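Local atomic coordinates of nucleoside phosphorylase, putative (Trypanosoma brucei, PDB entry 3BJE), a protein that is a homodimeric uridine phosphorylase, which cleaves uridine with phosphate to give uracil and ribose 1-phosphate. Residues F135-G147 with S302-V314. Residues are numbered along the deposited sequence; the frame is centred on the assembly and turned at random.
Sequences FFDPSTMKIIRLG and SDMLGYQAGAACV. With R1P (1-O-phosphono-alpha-D-ribofuranose), chain C.
Met141 sets CB and CG against one face of the Tyr307 ring, CG 3.6 Å from its centroid, and its bent chain lifts SD farther above the same face, a Met-aromatic contact. Leu305 CB covers the opposite face and Pro138 CB meets the edge, while Phe136 crosses Tyr307 at about a right angle, its own ring edge meeting Tyr307 CE1 through CE2. Beyond this sandwich the phenol oxygen reaches Glu112 and His108 of helix 97-112. In contrast to this tight packing, the looser, partly exposed side is where Lys142 and Ser139 lie: a bend at chi2 (-70°) lays Lys142 alongside the buried Gln308, whose OE1 receives only a weak hydrogen bond from NZ at 3.0 Å and another from Asn214; the ammonium also bonds Ser139 O. From Gln308 N to Val314 N, seven backbone hydrogen bonds zip strands 142-147 and 308-314 together in parallel. Arg145 extends to the ligand, donating from NH1 to R1P O1 (2.9 Å) and from NH2 to R1P O2P (2.8 Å, 170°), and salt bridges to Glu292 and Glu294 hold its guanidinium in place. Parallel strands delivering an arginine to the phosphate are characteristic of the ribose 1-phosphate site of the nucleoside phosphorylase fold.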
loop_
_atom_site.group_PDB
_atom_site.type_symbol
_atom_site.label_atom_id
_atom_site.label_comp_id
_atom_site.label_asym_id
_atom_site.label_seq_id
_atom_site.Cartn_x
_atom_site.Cartn_y
_atom_site.Cartn_z
ATOM N N PHE A 135 -3.324 32.863 -10.457
ATOM C CA PHE A 135 -2.325 31.819 -10.258
ATOM C C PHE A 135 -2.542 31.065 -8.963
ATOM O O PHE A 135 -2.869 31.650 -7.927
ATOM C CB PHE A 135 -0.922 32.409 -10.258
ATOM C CG PHE A 135 -0.584 33.132 -11.522
ATOM C CD1 PHE A 135 -0.416 32.433 -12.708
ATOM C CD2 PHE A 135 -0.445 34.514 -11.529
ATOM C CE1 PHE A 135 -0.113 33.093 -13.882
ATOM C CE2 PHE A 135 -0.134 35.183 -12.696
ATOM C CZ PHE A 135 0.032 34.473 -13.876
ATOM N N PHE A 136 -2.361 29.752 -9.036
ATOM C CA PHE A 136 -2.331 28.934 -7.846
ATOM C C PHE A 136 -0.910 28.899 -7.291
ATOM O O PHE A 136 0.034 28.634 -8.034
ATOM C CB PHE A 136 -2.792 27.520 -8.172
ATOM C CG PHE A 136 -2.831 26.624 -6.986
ATOM C CD1 PHE A 136 -3.920 26.644 -6.128
ATOM C CD2 PHE A 136 -1.774 25.749 -6.725
ATOM C CE1 PHE A 136 -3.961 25.819 -5.022
ATOM C CE2 PHE A 136 -1.805 24.928 -5.615
ATOM C CZ PHE A 136 -2.898 24.955 -4.764
ATOM N N ASP A 137 -0.775 29.166 -5.991
ATOM C CA ASP A 137 0.513 29.108 -5.286
ATOM C C ASP A 137 0.651 27.775 -4.539
ATOM O O ASP A 137 0.076 27.600 -3.468
ATOM C CB ASP A 137 0.610 30.259 -4.286
ATOM C CG ASP A 137 1.952 30.320 -3.573
ATOM O OD1 ASP A 137 2.798 29.419 -3.756
ATOM O OD2 ASP A 137 2.161 31.294 -2.821
ATOM N N PRO A 138 1.457 26.842 -5.081
ATOM C CA PRO A 138 1.628 25.539 -4.442
ATOM C C PRO A 138 2.193 25.603 -3.031
ATOM O O PRO A 138 1.962 24.686 -2.249
ATOM C CB PRO A 138 2.600 24.794 -5.364
ATOM C CG PRO A 138 2.683 25.590 -6.594
ATOM C CD PRO A 138 2.276 26.974 -6.297
ATOM N N SER A 139 2.923 26.664 -2.711
ATOM C CA SER A 139 3.521 26.766 -1.392
ATOM C C SER A 139 2.480 26.963 -0.295
ATOM O O SER A 139 2.804 26.853 0.888
ATOM C CB SER A 139 4.565 27.881 -1.354
ATOM O OG SER A 139 3.949 29.145 -1.444
ATOM N N THR A 140 1.236 27.254 -0.686
ATOM C CA THR A 140 0.131 27.369 0.264
ATOM C C THR A 140 -0.267 26.014 0.849
ATOM O O THR A 140 -0.890 25.956 1.908
ATOM C CB THR A 140 -1.115 28.051 -0.366
ATOM O OG1 THR A 140 -1.659 27.236 -1.418
ATOM C CG2 THR A 140 -0.749 29.444 -0.899
ATOM N N MET A 141 0.086 24.924 0.170
ATOM C CA MET A 141 -0.229 23.599 0.661
ATOM C C MET A 141 0.799 23.171 1.693
ATOM O O MET A 141 2.002 23.186 1.424
ATOM C CB MET A 141 -0.251 22.601 -0.496
ATOM C CG MET A 141 -1.292 22.923 -1.576
ATOM S SD MET A 141 -2.990 22.928 -0.931
ATOM C CE MET A 141 -3.096 21.282 -0.203
ATOM N N LYS A 142 0.303 22.782 2.863
ATOM C CA LYS A 142 1.129 22.286 3.961
ATOM C C LYS A 142 0.566 20.916 4.363
ATOM O O LYS A 142 -0.589 20.817 4.759
ATOM C CB LYS A 142 1.048 23.211 5.174
ATOM C CG LYS A 142 0.986 24.703 4.897
ATOM C CD LYS A 142 2.260 25.245 4.362
ATOM C CE LYS A 142 2.184 26.776 4.295
ATOM N NZ LYS A 142 3.472 27.352 3.839
ATOM N N ILE A 143 1.385 19.871 4.264
ATOM C CA ILE A 143 0.942 18.503 4.511
ATOM C C ILE A 143 1.890 17.829 5.498
ATOM O O ILE A 143 3.089 17.737 5.238
ATOM C CB ILE A 143 0.908 17.697 3.198
ATOM C CG1 ILE A 143 0.043 18.437 2.169
ATOM C CG2 ILE A 143 0.414 16.244 3.431
ATOM C CD1 ILE A 143 -0.004 17.789 0.786
ATOM N N ILE A 144 1.370 17.384 6.638
ATOM C CA ILE A 144 2.186 16.703 7.631
ATOM C C ILE A 144 1.604 15.351 7.992
ATOM O O ILE A 144 0.465 15.244 8.396
ATOM C CB ILE A 144 2.362 17.544 8.917
ATOM C CG1 ILE A 144 2.884 18.944 8.562
ATOM C CG2 ILE A 144 3.337 16.833 9.928
ATOM C CD1 ILE A 144 2.984 19.883 9.752
ATOM N N ARG A 145 2.428 14.323 7.857
ATOM C CA ARG A 145 2.081 12.994 8.331
ATOM C C ARG A 145 2.344 12.899 9.820
ATOM O O ARG A 145 3.411 13.279 10.275
ATOM C CB ARG A 145 2.904 11.946 7.591
ATOM C CG ARG A 145 2.908 10.584 8.259
ATOM C CD ARG A 145 3.427 9.509 7.331
ATOM N NE ARG A 145 3.883 8.323 8.071
ATOM C CZ ARG A 145 3.090 7.514 8.778
ATOM N NH1 ARG A 145 3.631 6.494 9.422
ATOM N NH2 ARG A 145 1.763 7.708 8.851
ATOM N N LEU A 146 1.358 12.422 10.562
ATOM C CA LEU A 146 1.530 12.064 11.973
ATOM C C LEU A 146 1.260 10.568 12.071
ATOM O O LEU A 146 0.124 10.116 11.918
ATOM C CB LEU A 146 0.600 12.853 12.904
ATOM C CG LEU A 146 0.603 12.407 14.379
ATOM C CD1 LEU A 146 2.018 12.348 15.002
ATOM C CD2 LEU A 146 -0.300 13.294 15.219
ATOM N N GLY A 147 2.332 9.799 12.275
ATOM C CA GLY A 147 2.243 8.366 12.177
ATOM C C GLY A 147 2.857 7.614 13.326
ATOM O O GLY A 147 3.124 8.177 14.392
ATOM N N SER A 302 5.180 15.408 -2.908
ATOM C CA SER A 302 4.812 16.774 -2.488
ATOM C C SER A 302 5.818 17.780 -3.038
ATOM O O SER A 302 5.428 18.830 -3.593
ATOM C CB SER A 302 4.682 16.896 -0.966
ATOM O OG SER A 302 3.634 16.082 -0.480
ATOM N N ASP A 303 7.108 17.475 -2.891
ATOM C CA ASP A 303 8.130 18.378 -3.382
ATOM C C ASP A 303 7.999 18.558 -4.890
ATOM O O ASP A 303 8.154 19.667 -5.400
ATOM C CB ASP A 303 9.533 17.900 -3.004
ATOM C CG ASP A 303 10.607 18.683 -3.710
ATOM O OD1 ASP A 303 10.964 19.783 -3.214
ATOM O OD2 ASP A 303 11.064 18.226 -4.780
ATOM N N MET A 304 7.705 17.469 -5.596
ATOM C CA MET A 304 7.516 17.529 -7.043
ATOM C C MET A 304 6.409 18.523 -7.421
ATOM O O MET A 304 6.545 19.243 -8.417
ATOM C CB MET A 304 7.233 16.133 -7.610
ATOM C CG MET A 304 6.888 16.113 -9.095
ATOM S SD MET A 304 7.027 14.441 -9.727
ATOM C CE MET A 304 8.803 14.394 -9.986
ATOM N N LEU A 305 5.334 18.542 -6.626
ATOM C CA LEU A 305 4.208 19.467 -6.859
ATOM C C LEU A 305 4.441 20.879 -6.320
ATOM O O LEU A 305 3.652 21.779 -6.602
ATOM C CB LEU A 305 2.924 18.935 -6.233
ATOM C CG LEU A 305 2.382 17.648 -6.811
ATOM C CD1 LEU A 305 1.158 17.228 -6.009
ATOM C CD2 LEU A 305 2.069 17.844 -8.283
ATOM N N GLY A 306 5.516 21.075 -5.562
ATOM C CA GLY A 306 5.756 22.336 -4.886
ATOM C C GLY A 306 4.976 22.554 -3.601
ATOM O O GLY A 306 4.934 23.675 -3.091
ATOM N N TYR A 307 4.385 21.499 -3.060
ATOM C CA TYR A 307 3.674 21.575 -1.796
ATOM C C TYR A 307 4.664 21.318 -0.664
ATOM O O TYR A 307 5.578 20.500 -0.821
ATOM C CB TYR A 307 2.576 20.517 -1.719
ATOM C CG TYR A 307 1.482 20.570 -2.781
ATOM C CD1 TYR A 307 1.365 21.640 -3.665
ATOM C CD2 TYR A 307 0.532 19.560 -2.866
ATOM C CE1 TYR A 307 0.346 21.684 -4.614
ATOM C CE2 TYR A 307 -0.493 19.587 -3.833
ATOM C CZ TYR A 307 -0.577 20.648 -4.705
ATOM O OH TYR A 307 -1.588 20.700 -5.657
ATOM N N GLN A 308 4.493 21.998 0.465
ATOM C CA GLN A 308 5.370 21.825 1.618
ATOM C C GLN A 308 4.895 20.625 2.408
ATOM O O GLN A 308 3.737 20.592 2.834
ATOM C CB GLN A 308 5.337 23.056 2.506
ATOM C CG GLN A 308 5.650 24.344 1.762
ATOM C CD GLN A 308 5.992 25.487 2.708
ATOM O OE1 GLN A 308 5.766 25.401 3.917
ATOM N NE2 GLN A 308 6.575 26.543 2.158
ATOM N N ALA A 309 5.771 19.642 2.604
ATOM C CA ALA A 309 5.385 18.427 3.301
ATOM C C ALA A 309 6.462 17.965 4.271
ATOM O O ALA A 309 7.641 18.300 4.136
ATOM C CB ALA A 309 5.043 17.314 2.311
ATOM N N GLY A 310 6.027 17.168 5.241
ATOM C CA GLY A 310 6.932 16.474 6.141
ATOM C C GLY A 310 6.211 15.419 6.954
ATOM O O GLY A 310 5.082 15.052 6.666
ATOM N N ALA A 311 6.863 14.936 7.998
ATOM C CA ALA A 311 6.330 13.801 8.743
ATOM C C ALA A 311 6.940 13.754 10.130
ATOM O O ALA A 311 8.084 14.181 10.344
ATOM C CB ALA A 311 6.642 12.485 7.991
ATOM N N ALA A 312 6.164 13.238 11.072
ATOM C CA ALA A 312 6.642 12.990 12.419
ATOM C C ALA A 312 5.904 11.758 12.885
ATOM O O ALA A 312 4.697 11.678 12.720
ATOM C CB ALA A 312 6.351 14.173 13.347
ATOM N N CYS A 313 6.619 10.796 13.462
ATOM C CA CYS A 313 6.003 9.527 13.820
ATOM C C CYS A 313 6.402 9.094 15.211
ATOM O O CYS A 313 7.562 9.189 15.562
ATOM C CB CYS A 313 6.426 8.440 12.836
ATOM S SG CYS A 313 5.983 8.745 11.109
ATOM N N VAL A 314 5.436 8.588 15.973
ATOM C CA VAL A 314 5.684 8.074 17.299
ATOM C C VAL A 314 6.381 6.708 17.197
ATOM O O VAL A 314 5.919 5.823 16.480
ATOM C CB VAL A 314 4.347 7.955 18.107
ATOM C CG1 VAL A 314 4.569 7.371 19.502
ATOM C CG2 VAL A 314 3.654 9.318 18.217
HETATM C C5 R1P C . 2.008 -0.196 9.814
HETATM O O5 R1P C . 1.604 -0.759 11.071
HETATM C C4 R1P C . 1.487 1.221 9.671
HETATM O O4 R1P C . 1.807 2.020 10.824
HETATM C C1 R1P C . 2.597 3.155 10.450
HETATM C C2 R1P C . 3.247 2.717 9.127
HETATM O O2 R1P C . 3.826 3.760 8.308
HETATM C C3 R1P C . 2.101 1.937 8.479
HETATM O O3 R1P C . 1.106 2.797 7.899
HETATM O O1 R1P C . 1.834 4.406 10.381
HETATM P P R1P C . 0.304 4.685 10.821
HETATM O O1P R1P C . -0.427 3.789 9.810
HETATM O O2P R1P C . 0.119 6.172 10.569
HETATM O O3P R1P C . 0.088 4.236 12.230
#